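Local atomic coordinates of N-acyl-D-glutamate deacylase (PDB entry 3GIP), a protein that probably hydrolyses the amide bond of N-acyl-D-glutamate, releasing the free D-amino acid, as a zinc-dependent member of the amidohydrolase superfamily. Residues T289-E294 and A339-F344. Sequence-based numbering, arbitrary orientation.
Sequences TILIPE and AGAIYF
Tyr343 and Leu291 meet across the contact, set by their first torsions: CG of Tyr343 lies beside its own backbone N and anti to the carbonyl carbon (chi1 -57°), while CG of Leu291 stands anti to the backbone N (chi1 178°). The tyrosine ring lies beside the chain that follows strand 287-290, and its hydroxyl is gripped twice. Tyr343 OH donates to the backbone O of Ile290 at 2.8 Å, with that oxygen in the plane of the ring at its edge, and accepts from the N-H of Ile292 at 3.0 Å, a rather bent bond (140° at the hydrogen). One side chain thus ties two peptide groups just where the backbone leaves the sheet. CG2 of Thr289 comes up obliquely to CE2 of the ring, 3.8 Å away, and OG1 of Thr289 turns to the hydroxyl of Tyr190. Arg295 makes a cation-pi contact with the same ring.

Next to this, the backbones pair antiparallel. Thr289 and Ala341 exchange both N-H···O bonds, and beyond the close Ile290-Gly340 pair (CA to CA 4.0 Å) the N-H of Leu291 meets O of Ala339 at 2.8 Å. A water links O of Leu291 to N of Ala339, in place of a second direct bond between them. Leu291 CD1 packs on CB of Ala341 at 3.9 Å and its CB and CD2 on Ala339, with helix 329-336 also against this leucine.

Strand 339-343 is the middle one of a small three-stranded antiparallel sheet, and this contact is its edge pairing with 287-290, an antiparallel ladder that ends where Tyr343 OH bonds the departing backbone, consistent with an insertion between barrel strands 277-281 and 360-362 of the TIM-barrel amidohydrolase fold.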
loop_
_atom_site.group_PDB
_atom_site.type_symbol
_atom_site.label_atom_id
_atom_site.label_comp_id
_atom_site.label_asym_id
_atom_site.label_seq_id
_atom_site.Cartn_x
_atom_site.Cartn_y
_atom_site.Cartn_z
ATOM N N THR A 289 -2.197 -0.817 13.734
ATOM C CA THR A 289 -1.643 0.527 13.737
ATOM C C THR A 289 -1.173 0.828 15.149
ATOM O O THR A 289 -0.959 -0.087 15.940
ATOM C CB THR A 289 -2.695 1.571 13.271
ATOM O OG1 THR A 289 -2.076 2.861 13.172
ATOM C CG2 THR A 289 -3.862 1.644 14.244
ATOM N N ILE A 290 -0.996 2.102 15.470
ATOM C CA ILE A 290 -0.545 2.464 16.803
ATOM C C ILE A 290 -1.556 2.030 17.860
ATOM O O ILE A 290 -2.750 1.895 17.577
ATOM C CB ILE A 290 -0.326 3.984 16.908
ATOM C CG1 ILE A 290 -1.620 4.727 16.564
ATOM C CG2 ILE A 290 0.783 4.397 15.956
ATOM C CD1 ILE A 290 -1.531 6.240 16.728
ATOM N N LEU A 291 -1.069 1.789 19.071
ATOM C CA LEU A 291 -1.943 1.393 20.164
ATOM C C LEU A 291 -2.728 2.622 20.601
ATOM O O LEU A 291 -2.150 3.675 20.887
ATOM C CB LEU A 291 -1.133 0.842 21.341
ATOM C CG LEU A 291 -1.952 0.433 22.570
ATOM C CD1 LEU A 291 -2.943 -0.658 22.196
ATOM C CD2 LEU A 291 -1.016 -0.061 23.659
ATOM N N ILE A 292 -4.047 2.481 20.645
ATOM C CA ILE A 292 -4.938 3.573 21.023
ATOM C C ILE A 292 -5.671 3.200 22.310
ATOM O O ILE A 292 -6.572 2.365 22.305
ATOM C CB ILE A 292 -5.944 3.838 19.886
ATOM C CG1 ILE A 292 -5.177 4.203 18.611
ATOM C CG2 ILE A 292 -6.904 4.950 20.277
ATOM C CD1 ILE A 292 -6.007 4.157 17.347
ATOM N N PRO A 293 -5.281 3.812 23.438
ATOM C CA PRO A 293 -5.908 3.526 24.731
ATOM C C PRO A 293 -7.429 3.653 24.755
ATOM O O PRO A 293 -8.103 2.942 25.501
ATOM C CB PRO A 293 -5.227 4.518 25.670
ATOM C CG PRO A 293 -3.860 4.639 25.079
ATOM C CD PRO A 293 -4.166 4.761 23.600
ATOM N N GLU A 294 -7.966 4.552 23.936
ATOM C CA GLU A 294 -9.407 4.760 23.891
ATOM C C GLU A 294 -10.170 3.541 23.378
ATOM O O GLU A 294 -11.397 3.486 23.479
ATOM C CB GLU A 294 -9.742 5.979 23.026
ATOM C CG GLU A 294 -9.150 7.290 23.537
ATOM C CD GLU A 294 -7.799 7.610 22.916
ATOM O OE1 GLU A 294 -6.868 6.789 23.033
ATOM O OE2 GLU A 294 -7.671 8.694 22.307
ATOM N N ALA A 339 3.385 2.263 21.376
ATOM C CA ALA A 339 3.259 0.873 20.963
ATOM C C ALA A 339 2.335 0.731 19.765
ATOM O O ALA A 339 1.764 1.707 19.284
ATOM C CB ALA A 339 2.722 0.041 22.124
ATOM N N GLY A 340 2.204 -0.503 19.289
ATOM C CA GLY A 340 1.336 -0.787 18.163
ATOM C C GLY A 340 0.509 -2.005 18.517
ATOM O O GLY A 340 0.839 -2.726 19.465
ATOM N N ALA A 341 -0.563 -2.242 17.767
ATOM C CA ALA A 341 -1.420 -3.389 18.036
ATOM C C ALA A 341 -2.224 -3.822 16.826
ATOM O O ALA A 341 -2.308 -3.110 15.823
ATOM C CB ALA A 341 -2.377 -3.060 19.178
ATOM N N ILE A 342 -2.807 -5.013 16.936
ATOM C CA ILE A 342 -3.669 -5.561 15.906
ATOM C C ILE A 342 -5.060 -5.523 16.522
ATOM O O ILE A 342 -5.244 -5.864 17.696
ATOM C CB ILE A 342 -3.301 -7.021 15.552
ATOM C CG1 ILE A 342 -1.961 -7.048 14.814
ATOM C CG2 ILE A 342 -4.405 -7.649 14.692
ATOM C CD1 ILE A 342 -1.403 -8.433 14.588
ATOM N N TYR A 343 -6.027 -5.084 15.726
ATOM C CA TYR A 343 -7.410 -4.962 16.159
ATOM C C TYR A 343 -8.272 -5.905 15.328
ATOM O O TYR A 343 -8.510 -5.661 14.149
ATOM C CB TYR A 343 -7.882 -3.519 15.959
ATOM C CG TYR A 343 -7.035 -2.505 16.691
ATOM C CD1 TYR A 343 -7.268 -2.211 18.034
ATOM C CD2 TYR A 343 -5.985 -1.852 16.044
ATOM C CE1 TYR A 343 -6.480 -1.287 18.715
ATOM C CE2 TYR A 343 -5.187 -0.926 16.720
ATOM C CZ TYR A 343 -5.443 -0.648 18.049
ATOM O OH TYR A 343 -4.670 0.281 18.712
ATOM N N PHE A 344 -8.724 -6.988 15.950
ATOM C CA PHE A 344 -9.559 -7.979 15.277
ATOM C C PHE A 344 -10.989 -7.471 15.357
ATOM O O PHE A 344 -11.743 -7.850 16.250
ATOM C CB PHE A 344 -9.395 -9.322 15.992
ATOM C CG PHE A 344 -7.992 -9.853 15.937
ATOM C CD1 PHE A 344 -7.498 -10.421 14.762
ATOM C CD2 PHE A 344 -7.143 -9.743 17.037
ATOM C CE1 PHE A 344 -6.186 -10.870 14.681
ATOM C CE2 PHE A 344 -5.825 -10.191 16.965
ATOM C CZ PHE A 344 -5.345 -10.755 15.785
HETATM O O HOH W 1 0.757 3.878 21.957
#